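Local coordinates for histidinol dehydrogenase (Elizabethkingia anophelis NUHP1, PDB 6AN0), which catalyses the last step of histidine biosynthesis, the two successive NAD-dependent oxidations of L-histidinol, by way of L-histidinaldehyde, to L-histidine, at the interface of chains A and B. Sequence-based numbering; all coordinates share one arbitrary frame. Chains: chain A/B, Histidinol dehydrogenase.

Contact 1: the interface of chains A and B. Residues chain A 420-423; chain B 261-262, 265, 296.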
ATOM      1  N   LEU A 420     -12.150   8.723  27.875  1.00 26.72           N
ATOM      2  CA  LEU A 420     -13.146   8.075  27.016  1.00 25.41           C
ATOM      3  C   LEU A 420     -13.998   7.146  27.881  1.00 29.82           C
ATOM      4  O   LEU A 420     -13.768   5.937  27.944  1.00 32.25           O
ATOM      5  CB  LEU A 420     -12.482   7.335  25.876  1.00 29.67           C
ATOM      6  CG  LEU A 420     -11.788   8.236  24.847  1.00 28.17           C
ATOM      7  CD1 LEU A 420     -11.123   7.416  23.737  1.00 32.74           C
ATOM      8  CD2 LEU A 420     -12.776   9.227  24.254  1.00 32.53           C
ATOM      9  N   PHE A 421     -15.003   7.726  28.537  1.00 28.15           N
ATOM     10  CA  PHE A 421     -15.774   6.990  29.536  1.00 36.93           C
ATOM     11  C   PHE A 421     -16.574   5.842  28.924  1.00 32.74           C
ATOM     12  O   PHE A 421     -16.726   4.787  29.553  1.00 30.34           O
ATOM     13  CB  PHE A 421     -16.711   7.933  30.287  1.00 41.43           C
ATOM     14  CG  PHE A 421     -17.645   7.221  31.220  1.00 46.52           C
ATOM     15  CD1 PHE A 421     -17.206   6.795  32.465  1.00 55.41           C
ATOM     16  CD2 PHE A 421     -18.949   6.944  30.841  1.00 36.20           C
ATOM     17  CE1 PHE A 421     -18.055   6.123  33.319  1.00 57.72           C
ATOM     18  CE2 PHE A 421     -19.806   6.276  31.694  1.00 43.18           C
ATOM     19  CZ  PHE A 421     -19.358   5.865  32.934  1.00 50.03           C
ATOM     20  N   ALA A 422     -17.132   6.032  27.723  1.00 31.43           N
ATOM     21  CA  ALA A 422     -17.875   4.935  27.106  1.00 24.61           C
ATOM     22  C   ALA A 422     -16.962   3.768  26.768  1.00 29.41           C
ATOM     23  O   ALA A 422     -17.391   2.608  26.841  1.00 27.14           O
ATOM     24  CB  ALA A 422     -18.612   5.407  25.853  1.00 24.53           C
ATOM     25  N   HIS A 423     -15.709   4.053  26.391  1.00 24.91           N
ATOM     26  CA  HIS A 423     -14.737   2.984  26.178  1.00 26.64           C
ATOM     27  C   HIS A 423     -14.516   2.192  27.458  1.00 26.07           C
ATOM     28  O   HIS A 423     -14.469   0.957  27.439  1.00 26.21           O
ATOM     29  CB  HIS A 423     -13.411   3.562  25.678  1.00 28.88           C
ATOM     30  CG  HIS A 423     -13.390   3.875  24.215  1.00 27.10           C
ATOM     31  ND1 HIS A 423     -14.118   4.909  23.663  1.00 28.16           N
ATOM     32  CD2 HIS A 423     -12.719   3.296  23.189  1.00 28.65           C
ATOM     33  CE1 HIS A 423     -13.892   4.956  22.361  1.00 25.74           C
ATOM     34  NE2 HIS A 423     -13.049   3.987  22.048  1.00 31.68           N
TER
ATOM     35  N   LEU B 261     -22.047   2.982  21.933  1.00 21.76           N
ATOM     36  CA  LEU B 261     -21.731   4.274  22.533  1.00 24.22           C
ATOM     37  C   LEU B 261     -20.229   4.492  22.632  1.00 28.35           C
ATOM     38  O   LEU B 261     -19.771   5.637  22.579  1.00 25.18           O
ATOM     39  CB  LEU B 261     -22.396   4.392  23.900  1.00 20.37           C
ATOM     40  CG  LEU B 261     -23.916   4.577  23.804  1.00 26.29           C
ATOM     41  CD1 LEU B 261     -24.575   4.457  25.156  1.00 24.71           C
ATOM     42  CD2 LEU B 261     -24.237   5.934  23.190  1.00 30.04           C
ATOM     43  N   SER B 262     -19.445   3.416  22.758  1.00 29.35           N
ATOM     44  CA  SER B 262     -17.996   3.580  22.778  0.52 25.20           C
ATOM     45  C   SER B 262     -17.494   4.150  21.456  1.00 27.10           C
ATOM     46  O   SER B 262     -16.624   5.027  21.443  1.00 27.10           O
ATOM     47  CB  SER B 262     -17.302   2.253  23.113  0.52 22.99           C
ATOM     48  OG  SER B 262     -17.398   1.306  22.064  0.52 25.03           O
ATOM     49  N   GLU B 265     -18.854   8.079  20.976  1.00 23.07           N
ATOM     50  CA  GLU B 265     -18.227   9.149  21.740  1.00 29.16           C
ATOM     51  C   GLU B 265     -16.911   9.623  21.131  1.00 25.75           C
ATOM     52  O   GLU B 265     -16.346  10.609  21.627  1.00 30.15           O
ATOM     53  CB  GLU B 265     -17.997   8.700  23.187  1.00 25.29           C
ATOM     54  CG  GLU B 265     -16.708   7.910  23.362  1.00 26.62           C
ATOM     55  CD  GLU B 265     -16.415   7.552  24.813  1.00 28.21           C
ATOM     56  OE1 GLU B 265     -17.028   8.149  25.720  1.00 30.87           O
ATOM     57  OE2 GLU B 265     -15.560   6.664  25.043  1.00 34.68           O
ATOM     58  N   LEU B 296     -22.895   9.625  30.001  1.00 34.22           N
ATOM     59  CA  LEU B 296     -21.638   9.871  29.296  1.00 27.62           C
ATOM     60  C   LEU B 296     -21.218  11.323  29.469  1.00 40.39           C
ATOM     61  O   LEU B 296     -21.987  12.221  29.106  1.00 36.41           O
ATOM     62  CB  LEU B 296     -21.776   9.566  27.815  1.00 32.73           C
ATOM     63  CG  LEU B 296     -22.005   8.133  27.332  1.00 36.31           C
ATOM     64  CD1 LEU B 296     -21.701   8.053  25.846  1.00 35.87           C
ATOM     65  CD2 LEU B 296     -21.175   7.151  28.121  1.00 29.87           C
TER
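The carboxylate oxygen OE2 of B:Glu265 is gripped by two N-H groups of one residue, A:His423, where the start of helix 421-435 of one subunit meets the end of helix 253-264 of the other. In the histidinol dehydrogenase family this histidine is expected to bind zinc and substrate, so the neighbouring subunit probably positions a ligand of the metal site. Ring nitrogen ND1 of A:His423 lies 2.7 Å from OE2 of B:Glu265, in an almost straight bond (173° at the hydrogen) that uses the anti lone pair of the oxygen. Imidazole and carboxylate are nearly coplanar, 9° apart, which helps to set the rotation of the ring; NE2, the other ring nitrogen, would then be the one able to face a metal. The second donor, backbone N of A:His423, reaches the same OE2 at 2.9 Å from above the carboxylate plane. The other oxygen, OE1, accepts from N of A:Ala422 at 2.9 Å on its syn side, tilted out of the plane. The carboxylate thus caps the first turn of the helix, whose amino end would be expected to stabilise its negative charge, and the charge in turn may polarise the imidazole. B:Glu265 reaches this place with CG between its backbone N and carbonyl carbon (chi1 84°) and the chain extended beyond.

The imidazole lies between two apolar groups: CD1 of A:Leu420 is over one face, 3.9 Å above the plane, and CB of B:Ser262 over the opposite face, each toward the rim. Farther along, methyl CD2 of B:Leu296 meets the edge of the A:Phe421 ring in its plane, 3.5 Å from CD2, while the methyl of A:Ala422 sits against CA of B:Ser262 at 3.6 Å.

Contact 2: the interface of chains A and B. Residues chain A 258, 261-262, 265, 296-297; chain B 421-422.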
ATOM      1  N   ALA A 258      25.073  -6.450 -22.334  1.00 27.36           N
ATOM      2  CA  ALA A 258      23.762  -6.855 -22.835  1.00 21.21           C
ATOM      3  C   ALA A 258      22.655  -6.528 -21.837  1.00 25.20           C
ATOM      4  O   ALA A 258      21.557  -6.109 -22.231  1.00 24.11           O
ATOM      5  CB  ALA A 258      23.769  -8.350 -23.165  1.00 20.95           C
ATOM      6  N   LEU A 261      22.002  -2.795 -22.002  1.00 21.76           N
ATOM      7  CA  LEU A 261      21.288  -2.425 -23.220  1.00 24.22           C
ATOM      8  C   LEU A 261      19.858  -2.942 -23.208  1.00 28.35           C
ATOM      9  O   LEU A 261      18.977  -2.322 -23.811  1.00 25.18           O
ATOM     10  CB  LEU A 261      22.046  -2.929 -24.444  1.00 20.37           C
ATOM     11  CG  LEU A 261      23.331  -2.136 -24.711  1.00 26.29           C
ATOM     12  CD1 LEU A 261      24.177  -2.793 -25.774  1.00 24.71           C
ATOM     13  CD2 LEU A 261      22.986  -0.712 -25.130  1.00 30.04           C
ATOM     14  N   SER A 262      19.599  -4.059 -22.519  1.00 29.35           N
ATOM     15  CA  SER A 262      18.226  -4.541 -22.421  0.52 25.20           C
ATOM     16  C   SER A 262      17.347  -3.536 -21.684  1.00 27.10           C
ATOM     17  O   SER A 262      16.207  -3.288 -22.089  1.00 27.10           O
ATOM     18  CB  SER A 262      18.181  -5.921 -21.750  0.52 22.99           C
ATOM     19  OG  SER A 262      18.490  -5.867 -20.369  0.52 25.03           O
ATOM     20  N   GLU A 265      16.931  -0.049 -23.960  1.00 23.07           N
ATOM     21  CA  GLU A 265      16.049  -0.055 -25.119  1.00 29.16           C
ATOM     22  C   GLU A 265      14.579   0.115 -24.750  1.00 25.75           C
ATOM     23  O   GLU A 265      13.747   0.244 -25.659  1.00 30.15           O
ATOM     24  CB  GLU A 265      16.237  -1.349 -25.919  1.00 25.29           C
ATOM     25  CG  GLU A 265      15.414  -2.507 -25.370  1.00 26.62           C
ATOM     26  CD  GLU A 265      15.508  -3.766 -26.220  1.00 28.21           C
ATOM     27  OE1 GLU A 265      15.958  -3.683 -27.380  1.00 30.87           O
ATOM     28  OE2 GLU A 265      15.126  -4.850 -25.717  1.00 34.68           O
ATOM     29  N   LEU A 296      21.309  -3.000 -32.463  1.00 34.22           N
ATOM     30  CA  LEU A 296      19.968  -2.901 -31.887  1.00 27.62           C
ATOM     31  C   LEU A 296      19.033  -2.199 -32.859  1.00 40.39           C
ATOM     32  O   LEU A 296      19.315  -1.061 -33.253  1.00 36.41           O
ATOM     33  CB  LEU A 296      19.995  -2.129 -30.579  1.00 32.73           C
ATOM     34  CG  LEU A 296      20.705  -2.702 -29.350  1.00 36.31           C
ATOM     35  CD1 LEU A 296      20.240  -1.953 -28.112  1.00 35.87           C
ATOM     36  CD2 LEU A 296      20.465  -4.186 -29.223  1.00 29.87           C
ATOM     37  N   PRO A 297      17.913  -2.808 -33.252  1.00 40.27           N
ATOM     38  CA  PRO A 297      16.911  -2.043 -34.006  1.00 39.84           C
ATOM     39  C   PRO A 297      16.460  -0.792 -33.270  1.00 38.86           C
ATOM     40  O   PRO A 297      16.179   0.228 -33.909  1.00 39.07           O
ATOM     41  CB  PRO A 297      15.766  -3.052 -34.184  1.00 40.54           C
ATOM     42  CG  PRO A 297      16.415  -4.375 -34.087  1.00 39.69           C
ATOM     43  CD  PRO A 297      17.508  -4.211 -33.065  1.00 34.54           C
TER
ATOM     44  N   PHE B 421      14.717  -6.530 -28.981  1.00 28.15           N
ATOM     45  CA  PHE B 421      15.857  -7.338 -29.406  1.00 36.93           C
ATOM     46  C   PHE B 421      16.949  -7.410 -28.341  1.00 32.74           C
ATOM     47  O   PHE B 421      17.603  -8.450 -28.192  1.00 30.34           O
ATOM     48  CB  PHE B 421      16.438  -6.794 -30.710  1.00 41.43           C
ATOM     49  CG  PHE B 421      17.707  -7.480 -31.124  1.00 46.52           C
ATOM     50  CD1 PHE B 421      17.666  -8.716 -31.751  1.00 55.41           C
ATOM     51  CD2 PHE B 421      18.941  -6.908 -30.855  1.00 36.20           C
ATOM     52  CE1 PHE B 421      18.830  -9.360 -32.117  1.00 57.72           C
ATOM     53  CE2 PHE B 421      20.110  -7.545 -31.223  1.00 43.18           C
ATOM     54  CZ  PHE B 421      20.054  -8.772 -31.853  1.00 50.03           C
ATOM     55  N   ALA B 422      17.199  -6.312 -27.619  1.00 31.43           N
ATOM     56  CA  ALA B 422      18.218  -6.368 -26.574  1.00 24.61           C
ATOM     57  C   ALA B 422      17.810  -7.310 -25.452  1.00 29.41           C
ATOM     58  O   ALA B 422      18.674  -7.964 -24.850  1.00 27.14           O
ATOM     59  CB  ALA B 422      18.509  -4.976 -26.013  1.00 24.53           C
TER
HETATM   60  O   HOH W   1      21.152  -7.024 -24.909  1.00 27.07           O
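The backbone of B:Phe421 and B:Ala422 is helical (phi/psi -66°/-38° at the phenylalanine), forming the first turn of helix 421-435, which meets the last turns of helix 253-264 of chain A and the loop residues A:Leu296 and A:Pro297. The ring of B:Phe421 is directed toward that loop because its CG stands opposite the backbone nitrogen (chi1 173°). A:Pro297 crosses the phenylalanine side chain at about a right angle, its ring carbon CD 3.7 Å from CB of B:Phe421 and also near ring atoms CG and CD2. This pyrrolidine gives the aromatic group a second apolar neighbour beside A:Leu296, and both partners come from consecutive positions of one loop.

B:Ala422 comes in close to the partner. It has more surface hidden here than any other residue of the patch, and its methyl CB lies among several groups of the partner: the carbonyl O of A:Leu261 at 3.5 Å, the branched end of A:Leu296, and the carboxylate of A:Glu265. At its carbonyl, a water joins the subunits through two main-chain oxygens. It is 2.7 Å from O of B:Ala422 and 2.9 Å from O of A:Ala258, well placed to donate to both and so to bridge two acceptors that could not bond directly.

Apolar packing and the water bridge together seat the start of helix 421-435 on the partner subunit. For this histidinol dehydrogenase the result is likely to be a firm position for the segment leading into the following histidine, an expected ligand of zinc and substrate.

Contact 1 and contact 2 are the same junction at the two ends of a two-fold symmetric dimer, with the chains exchanged; their C-alpha centres are about 65 Å apart. Each uses helix 421-435 of one subunit and helix 253-264 of the other, with the loop carrying B:Leu296 in contact 1 and A:Leu296 in contact 2. Contact 2 is centred about 14 Å from the probable catalytic residue A:His331, whereas contact 1 is about 50 Å from it. Each subunit's carboxy-terminal helix therefore lies near its partner's active site, which suggests that both sites are completed across the interface and that dimerisation matters for activity.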